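Local coordinates for Medium/long-chain acyl-CoA thioesterase YigI (Shewanella oneidensis, PDB 3E8P), which probably hydrolyses medium- and long-chain fatty acyl-CoA thioesters to the free fatty acid and coenzyme A, at residues 29-32 against 33-36; 71-74 against 75-79; 96-99 against 100-104. All coordinates share one frame; numbering follows the deposited sequence.

Contact 1: 29-32 against 33-36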
loop_
_atom_site.group_PDB
_atom_site.type_symbol
_atom_site.label_atom_id
_atom_site.label_comp_id
_atom_site.label_asym_id
_atom_site.label_seq_id
_atom_site.Cartn_x
_atom_site.Cartn_y
_atom_site.Cartn_z
ATOM N N GLN A 29 26.577 6.689 -11.498
ATOM C CA GLN A 29 27.229 6.332 -12.758
ATOM C C GLN A 29 27.263 4.845 -13.096
ATOM O O GLN A 29 27.297 4.476 -14.269
ATOM C CB GLN A 29 28.668 6.871 -12.774
ATOM C CG GLN A 29 28.787 8.398 -12.755
ATOM C CD GLN A 29 28.251 9.055 -14.025
ATOM O OE1 GLN A 29 28.059 10.273 -14.075
ATOM N NE2 GLN A 29 28.010 8.248 -15.060
ATOM N N HIS A 30 27.252 3.988 -12.084
ATOM C CA HIS A 30 27.330 2.560 -12.346
ATOM C C HIS A 30 26.038 1.758 -12.257
ATOM O O HIS A 30 26.046 0.587 -11.884
ATOM C CB HIS A 30 28.410 1.942 -11.457
ATOM C CG HIS A 30 29.767 2.529 -11.691
ATOM N ND1 HIS A 30 30.152 3.744 -11.166
ATOM C CD2 HIS A 30 30.798 2.109 -12.462
ATOM C CE1 HIS A 30 31.359 4.050 -11.605
ATOM N NE2 HIS A 30 31.774 3.075 -12.394
ATOM N N VAL A 31 24.927 2.392 -12.609
ATOM C CA VAL A 31 23.646 1.710 -12.615
ATOM C C VAL A 31 23.054 1.946 -13.994
ATOM O O VAL A 31 22.563 3.030 -14.292
ATOM C CB VAL A 31 22.681 2.257 -11.537
ATOM C CG1 VAL A 31 21.341 1.541 -11.638
ATOM C CG2 VAL A 31 23.270 2.043 -10.144
ATOM N N PRO A 32 23.114 0.931 -14.865
ATOM C CA PRO A 32 22.583 1.038 -16.225
ATOM C C PRO A 32 21.216 1.708 -16.371
ATOM O O PRO A 32 21.046 2.577 -17.221
ATOM C CB PRO A 32 22.584 -0.412 -16.706
ATOM C CG PRO A 32 23.824 -0.951 -16.068
ATOM C CD PRO A 32 23.750 -0.381 -14.652
ATOM N N PHE A 33 20.241 1.323 -15.556
ATOM C CA PHE A 33 18.918 1.929 -15.687
ATOM C C PHE A 33 18.883 3.408 -15.313
ATOM O O PHE A 33 18.059 4.147 -15.830
ATOM C CB PHE A 33 17.869 1.164 -14.863
ATOM C CG PHE A 33 16.442 1.534 -15.214
ATOM C CD1 PHE A 33 16.002 1.484 -16.538
ATOM C CD2 PHE A 33 15.539 1.935 -14.225
ATOM C CE1 PHE A 33 14.686 1.831 -16.879
ATOM C CE2 PHE A 33 14.218 2.286 -14.554
ATOM C CZ PHE A 33 13.794 2.232 -15.884
ATOM N N HIS A 34 19.761 3.837 -14.411
ATOM C CA HIS A 34 19.805 5.248 -14.013
ATOM C C HIS A 34 20.442 6.044 -15.139
ATOM O O HIS A 34 20.081 7.197 -15.377
ATOM C CB HIS A 34 20.617 5.446 -12.724
ATOM C CG HIS A 34 20.022 4.774 -11.527
ATOM N ND1 HIS A 34 20.667 4.708 -10.308
ATOM C CD2 HIS A 34 18.859 4.096 -11.373
ATOM C CE1 HIS A 34 19.931 4.015 -9.460
ATOM N NE2 HIS A 34 18.829 3.630 -10.081
ATOM N N ASN A 35 21.395 5.421 -15.830
ATOM C CA ASN A 35 22.073 6.074 -16.937
ATOM C C ASN A 35 21.152 6.157 -18.151
ATOM O O ASN A 35 21.291 7.048 -18.982
ATOM C CB ASN A 35 23.374 5.336 -17.276
ATOM C CG ASN A 35 24.413 5.442 -16.159
ATOM O OD1 ASN A 35 24.562 6.493 -15.542
ATOM N ND2 ASN A 35 25.139 4.359 -15.908
ATOM N N LEU A 36 20.197 5.242 -18.245
ATOM C CA LEU A 36 19.259 5.261 -19.363
ATOM C C LEU A 36 18.242 6.382 -19.163
ATOM O O LEU A 36 17.834 7.035 -20.117
ATOM C CB LEU A 36 18.524 3.923 -19.471
ATOM C CG LEU A 36 17.476 3.831 -20.586
ATOM C CD1 LEU A 36 18.162 3.728 -21.954
ATOM C CD2 LEU A 36 16.604 2.609 -20.350
HETATM O O HOH W 1 24.251 5.245 -12.779
#
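Val31 lays its isopropyl group over the imidazole of His34, three residues further on. Val31 CG1 sits almost exactly on the ring normal, 3.4 Å from the centroid of the His34 ring, a CH-pi contact made over the middle of the face, while CB reaches the ND1 corner. Val31 holds CG1 anti to its backbone N (chi1 178°), the setting that brings this methyl over the ring. The imidazole is also held by polar bonds: His34 ND1 is hydrogen-bonded to Phe27 O and NE2 to His69 NE2 of the second subunit, so its rotation is fixed from both nitrogens as well as from one face.

The hydrogen bonds start the short helix 32-37. Val31 is its N-cap residue, and Val31 O accepts from Asn35 N at 3.1 Å and, weakly, from His34 N at 2.9 Å. One residue further on, Pro32 O takes up Leu36 N at 3.0 Å. Asn35 also reaches back with its side chain: Asn35 ND2 gives a nearly straight bond (166°) to Gln29 O at 2.7 Å. The acceptor lies close to the Asn35 amide plane, but the donor stands above the carbonyl plane of Gln29. A water lies between Val31 N and Asn35 OD1, so the amide ties back to the end of helix 14-29 and, through the water, to Val31.

The turn links helix 14-29 to helix 32-37. Phe33 and His34 reach Thr75 and Val79 of helix 70-90 in their own chain and also the second subunit, where Val31, Pro32 and Leu36 pack as well.

Contact 2: 71-74 against 75-79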
loop_
_atom_site.group_PDB
_atom_site.type_symbol
_atom_site.label_atom_id
_atom_site.label_comp_id
_atom_site.label_asym_id
_atom_site.label_seq_id
_atom_site.Cartn_x
_atom_site.Cartn_y
_atom_site.Cartn_z
ATOM N N GLY A 71 5.923 5.535 -14.423
ATOM C CA GLY A 71 6.978 4.584 -14.119
ATOM C C GLY A 71 8.256 5.284 -13.685
ATOM O O GLY A 71 9.014 4.760 -12.870
ATOM N N VAL A 72 8.493 6.474 -14.233
ATOM C CA VAL A 72 9.674 7.246 -13.881
ATOM C C VAL A 72 9.509 7.747 -12.463
ATOM O O VAL A 72 10.426 7.674 -11.646
ATOM C CB VAL A 72 9.851 8.476 -14.790
ATOM C CG1 VAL A 72 10.995 9.334 -14.267
ATOM C CG2 VAL A 72 10.115 8.040 -16.230
ATOM N N THR A 73 8.328 8.272 -12.175
ATOM C CA THR A 73 8.049 8.779 -10.836
ATOM C C THR A 73 8.266 7.660 -9.810
ATOM O O THR A 73 8.898 7.874 -8.778
ATOM C CB THR A 73 6.612 9.307 -10.752
ATOM O OG1 THR A 73 6.467 10.420 -11.644
ATOM C CG2 THR A 73 6.292 9.749 -9.350
ATOM N N ALA A 74 7.760 6.469 -10.113
ATOM C CA ALA A 74 7.916 5.323 -9.222
ATOM C C ALA A 74 9.384 4.923 -9.099
ATOM O O ALA A 74 9.837 4.550 -8.022
ATOM C CB ALA A 74 7.097 4.151 -9.733
ATOM N N THR A 75 10.132 5.011 -10.200
ATOM C CA THR A 75 11.555 4.656 -10.192
ATOM C C THR A 75 12.332 5.584 -9.256
ATOM O O THR A 75 13.116 5.126 -8.417
ATOM C CB THR A 75 12.172 4.738 -11.626
ATOM O OG1 THR A 75 11.551 3.756 -12.461
ATOM C CG2 THR A 75 13.666 4.460 -11.597
ATOM N N VAL A 76 12.095 6.888 -9.386
ATOM C CA VAL A 76 12.777 7.875 -8.545
ATOM C C VAL A 76 12.428 7.719 -7.063
ATOM O O VAL A 76 13.301 7.741 -6.204
ATOM C CB VAL A 76 12.426 9.319 -8.975
ATOM C CG1 VAL A 76 13.121 10.326 -8.051
ATOM C CG2 VAL A 76 12.841 9.539 -10.413
ATOM N N LEU A 77 11.146 7.550 -6.766
ATOM C CA LEU A 77 10.720 7.404 -5.381
ATOM C C LEU A 77 11.339 6.178 -4.715
ATOM O O LEU A 77 11.710 6.236 -3.541
ATOM C CB LEU A 77 9.192 7.332 -5.300
ATOM C CG LEU A 77 8.441 8.623 -5.641
ATOM C CD1 LEU A 77 6.954 8.331 -5.814
ATOM C CD2 LEU A 77 8.653 9.636 -4.544
ATOM N N ASP A 78 11.459 5.078 -5.458
ATOM C CA ASP A 78 12.037 3.840 -4.911
ATOM C C ASP A 78 13.526 4.001 -4.603
ATOM O O ASP A 78 14.008 3.565 -3.552
ATOM C CB ASP A 78 11.857 2.665 -5.882
ATOM C CG ASP A 78 12.252 1.327 -5.256
ATOM O OD1 ASP A 78 12.577 0.382 -6.002
ATOM O OD2 ASP A 78 12.226 1.214 -4.009
ATOM N N VAL A 79 14.245 4.629 -5.526
ATOM C CA VAL A 79 15.673 4.876 -5.364
ATOM C C VAL A 79 15.930 5.832 -4.196
ATOM O O VAL A 79 16.863 5.629 -3.409
ATOM C CB VAL A 79 16.273 5.475 -6.655
ATOM C CG1 VAL A 79 17.748 5.807 -6.434
ATOM C CG2 VAL A 79 16.098 4.483 -7.812
#
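Thr75 turns back onto Gly71, one helical turn earlier, and gives its carbonyl two hydrogen bonds. Thr75 OG1 donates to Gly71 O at 2.8 Å, and Thr75 N donates to the same oxygen at 2.9 Å; the two donors approach from opposite faces of the carbonyl plane. The hydroxyl gets there because OG1 lies beside the backbone N (chi1 -65°), and its polar end is thereby satisfied within the helix.

Two side-chain pairs lie alongside. Thr73 and Leu77 run side by side in the same direction, with Thr73 CG2 3.9 Å from Leu77 CD1, and the leucine CG also rests on the carbonyl oxygen of Thr73. Val72 CG1 and Val76 CG2 meet more loosely at 4.3 Å. The regular i to i+4 ladder continues: Val76 N bonds to Val72 O at 2.9 Å, and Leu77 N and Asp78 N pair likewise with Thr73 O and Ala74 O.

Further out, the sheet packs against most of these side chains. Leu146 supports Thr73, Val76 and Leu77, Ile53 and Val51 pack on Val76, and Asp78 OD2 is held by Thr110 OG1 and Tyr161 OH; Thr75 instead meets Phe33 and Leu37 of helix 32-37. His69 ND1 is hydrogen-bonded to Gly71 N. Ala74 meets Ala74 of the second subunit, and Thr75 packs on Gly71 of the second subunit, which places this turn at the contact with that subunit.

A long, buried helix lying across a curved antiparallel sheet is the hallmark of the HotDog fold, and 71-79 is the first part of that central helix.

Contact 3: 96-99 against 100-104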
loop_
_atom_site.group_PDB
_atom_site.type_symbol
_atom_site.label_atom_id
_atom_site.label_comp_id
_atom_site.label_asym_id
_atom_site.label_seq_id
_atom_site.Cartn_x
_atom_site.Cartn_y
_atom_site.Cartn_z
ATOM N N TRP A 96 30.559 0.611 12.945
ATOM C CA TRP A 96 30.547 0.206 11.542
ATOM C C TRP A 96 31.946 0.106 10.938
ATOM O O TRP A 96 32.704 1.074 10.949
ATOM C CB TRP A 96 29.741 1.195 10.691
ATOM C CG TRP A 96 28.250 1.145 10.869
ATOM C CD1 TRP A 96 27.419 2.209 11.056
ATOM C CD2 TRP A 96 27.408 -0.017 10.823
ATOM N NE1 TRP A 96 26.113 1.787 11.128
ATOM C CE2 TRP A 96 26.078 0.425 10.987
ATOM C CE3 TRP A 96 27.648 -1.386 10.657
ATOM C CZ2 TRP A 96 24.989 -0.457 10.991
ATOM C CZ3 TRP A 96 26.564 -2.264 10.661
ATOM C CH2 TRP A 96 25.253 -1.794 10.827
ATOM N N THR A 97 32.286 -1.067 10.411
ATOM C CA THR A 97 33.577 -1.248 9.760
ATOM C C THR A 97 33.255 -1.175 8.270
ATOM O O THR A 97 32.151 -1.527 7.854
ATOM C CB THR A 97 34.210 -2.620 10.086
ATOM O OG1 THR A 97 33.596 -3.638 9.287
ATOM C CG2 THR A 97 34.018 -2.956 11.557
ATOM N N ILE A 98 34.207 -0.721 7.466
ATOM C CA ILE A 98 33.983 -0.583 6.034
ATOM C C ILE A 98 33.235 -1.737 5.366
ATOM O O ILE A 98 32.178 -1.528 4.773
ATOM C CB ILE A 98 35.302 -0.367 5.279
ATOM C CG1 ILE A 98 36.071 0.807 5.895
ATOM C CG2 ILE A 98 35.011 -0.092 3.809
ATOM C CD1 ILE A 98 36.775 0.473 7.211
ATOM N N GLU A 99 33.774 -2.949 5.451
ATOM C CA GLU A 99 33.127 -4.099 4.818
ATOM C C GLU A 99 31.832 -4.501 5.514
ATOM O O GLU A 99 30.949 -5.104 4.901
ATOM C CB GLU A 99 34.082 -5.298 4.772
ATOM C CG GLU A 99 34.450 -5.882 6.128
ATOM C CD GLU A 99 35.427 -7.040 6.011
ATOM O OE1 GLU A 99 36.526 -6.829 5.449
ATOM O OE2 GLU A 99 35.098 -8.155 6.477
ATOM N N GLU A 100 31.730 -4.167 6.796
ATOM C CA GLU A 100 30.547 -4.480 7.586
ATOM C C GLU A 100 29.351 -3.733 6.984
ATOM O O GLU A 100 28.214 -4.198 7.047
ATOM C CB GLU A 100 30.784 -4.062 9.040
ATOM C CG GLU A 100 29.730 -4.505 10.042
ATOM C CD GLU A 100 30.098 -4.118 11.472
ATOM O OE1 GLU A 100 30.413 -2.929 11.706
ATOM O OE2 GLU A 100 30.070 -4.998 12.362
ATOM N N LEU A 101 29.619 -2.576 6.390
ATOM C CA LEU A 101 28.574 -1.784 5.760
ATOM C C LEU A 101 28.448 -2.154 4.289
ATOM O O LEU A 101 27.389 -1.989 3.692
ATOM C CB LEU A 101 28.867 -0.285 5.899
ATOM C CG LEU A 101 28.455 0.358 7.227
ATOM C CD1 LEU A 101 28.902 1.808 7.262
ATOM C CD2 LEU A 101 26.947 0.268 7.390
ATOM N N GLN A 102 29.531 -2.655 3.707
ATOM C CA GLN A 102 29.506 -3.051 2.305
ATOM C C GLN A 102 28.714 -4.346 2.161
ATOM O O GLN A 102 28.101 -4.598 1.123
ATOM C CB GLN A 102 30.931 -3.223 1.765
ATOM C CG GLN A 102 31.683 -1.904 1.616
ATOM C CD GLN A 102 33.025 -2.063 0.926
ATOM O OE1 GLN A 102 33.927 -2.732 1.441
ATOM N NE2 GLN A 102 33.164 -1.451 -0.247
ATOM N N GLN A 103 28.732 -5.166 3.207
ATOM C CA GLN A 103 27.976 -6.408 3.200
ATOM C C GLN A 103 26.510 -6.023 3.347
ATOM O O GLN A 103 25.617 -6.694 2.827
ATOM C CB GLN A 103 28.404 -7.305 4.361
ATOM C CG GLN A 103 29.775 -7.937 4.165
ATOM C CD GLN A 103 30.209 -8.768 5.355
ATOM O OE1 GLN A 103 29.455 -9.612 5.846
ATOM N NE2 GLN A 103 31.435 -8.538 5.825
ATOM N N ARG A 104 26.275 -4.926 4.059
ATOM C CA ARG A 104 24.925 -4.421 4.263
ATOM C C ARG A 104 24.368 -3.933 2.933
ATOM O O ARG A 104 23.230 -4.230 2.580
ATOM C CB ARG A 104 24.935 -3.267 5.269
ATOM C CG ARG A 104 25.094 -3.695 6.715
ATOM C CD ARG A 104 23.814 -4.298 7.253
ATOM N NE ARG A 104 23.904 -4.615 8.675
ATOM C CZ ARG A 104 22.920 -4.413 9.547
ATOM N NH1 ARG A 104 21.772 -3.890 9.138
ATOM N NH2 ARG A 104 23.085 -4.724 10.825
#
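The indole of Trp96 carries Leu101 on one face: Leu101 CD2 lies 3.7 Å from the centroid of the five-membered ring of Trp96, a CH-pi contact. At the ring's edge, near its plane, come Glu100 CG and Arg104 NH2, and Arg93 adds a cation-pi contact. The guanidinium of Arg104 stands nearly upright to the indole (83° between planes), so that Trp96 CH2 in turn lies over a guanidinium face, 3.6 Å from Arg104 NH2.

The carboxylate of Glu100, likewise almost perpendicular to the indole, reaches back to the start of the helix. With CG anti to the backbone N (chi1 -171°), Glu100 OE1 accepts from Thr97 N at 2.9 Å, on the anti side and out of the carboxylate plane. Thr97 is the N-cap, and its OG1, less surely placed, accepts from Glu100 N; the two residues form a capping box. Leu101 N follows with a bond to Thr97 O at 3.1 Å.

Replacing Trp96 by an alanine would probably strip Leu101 CD2 of its ring face and leave a gap beside the Arg104 guanidinium.

Asn137 and Val163 O also hold that guanidinium. Helix 98-107 packs through Leu101 on Val19 of helix 14-29 and on Val90 of helix 70-90, whose Phe86 and Leu89 touch Arg104.

The three contacts follow one another along the chain, each a local turn on a helix or at its start. Contacts 1 and 2, with centres 14 Å apart, touch directly, so helix 32-37 rests against the first part of helix 70-90, and both contacts reach the second subunit. Contact 3 stands apart, its centre 27 Å from that of contact 2 and on the opposite side of the chain's centre, and no other chain of the assembly touches it. Helix 70-90 spans the distance, with its early turns at the subunit contact and its last turns against helix 98-107, so one helix of the HotDog domain connects the subunit-contact region to the packing with helix 98-107.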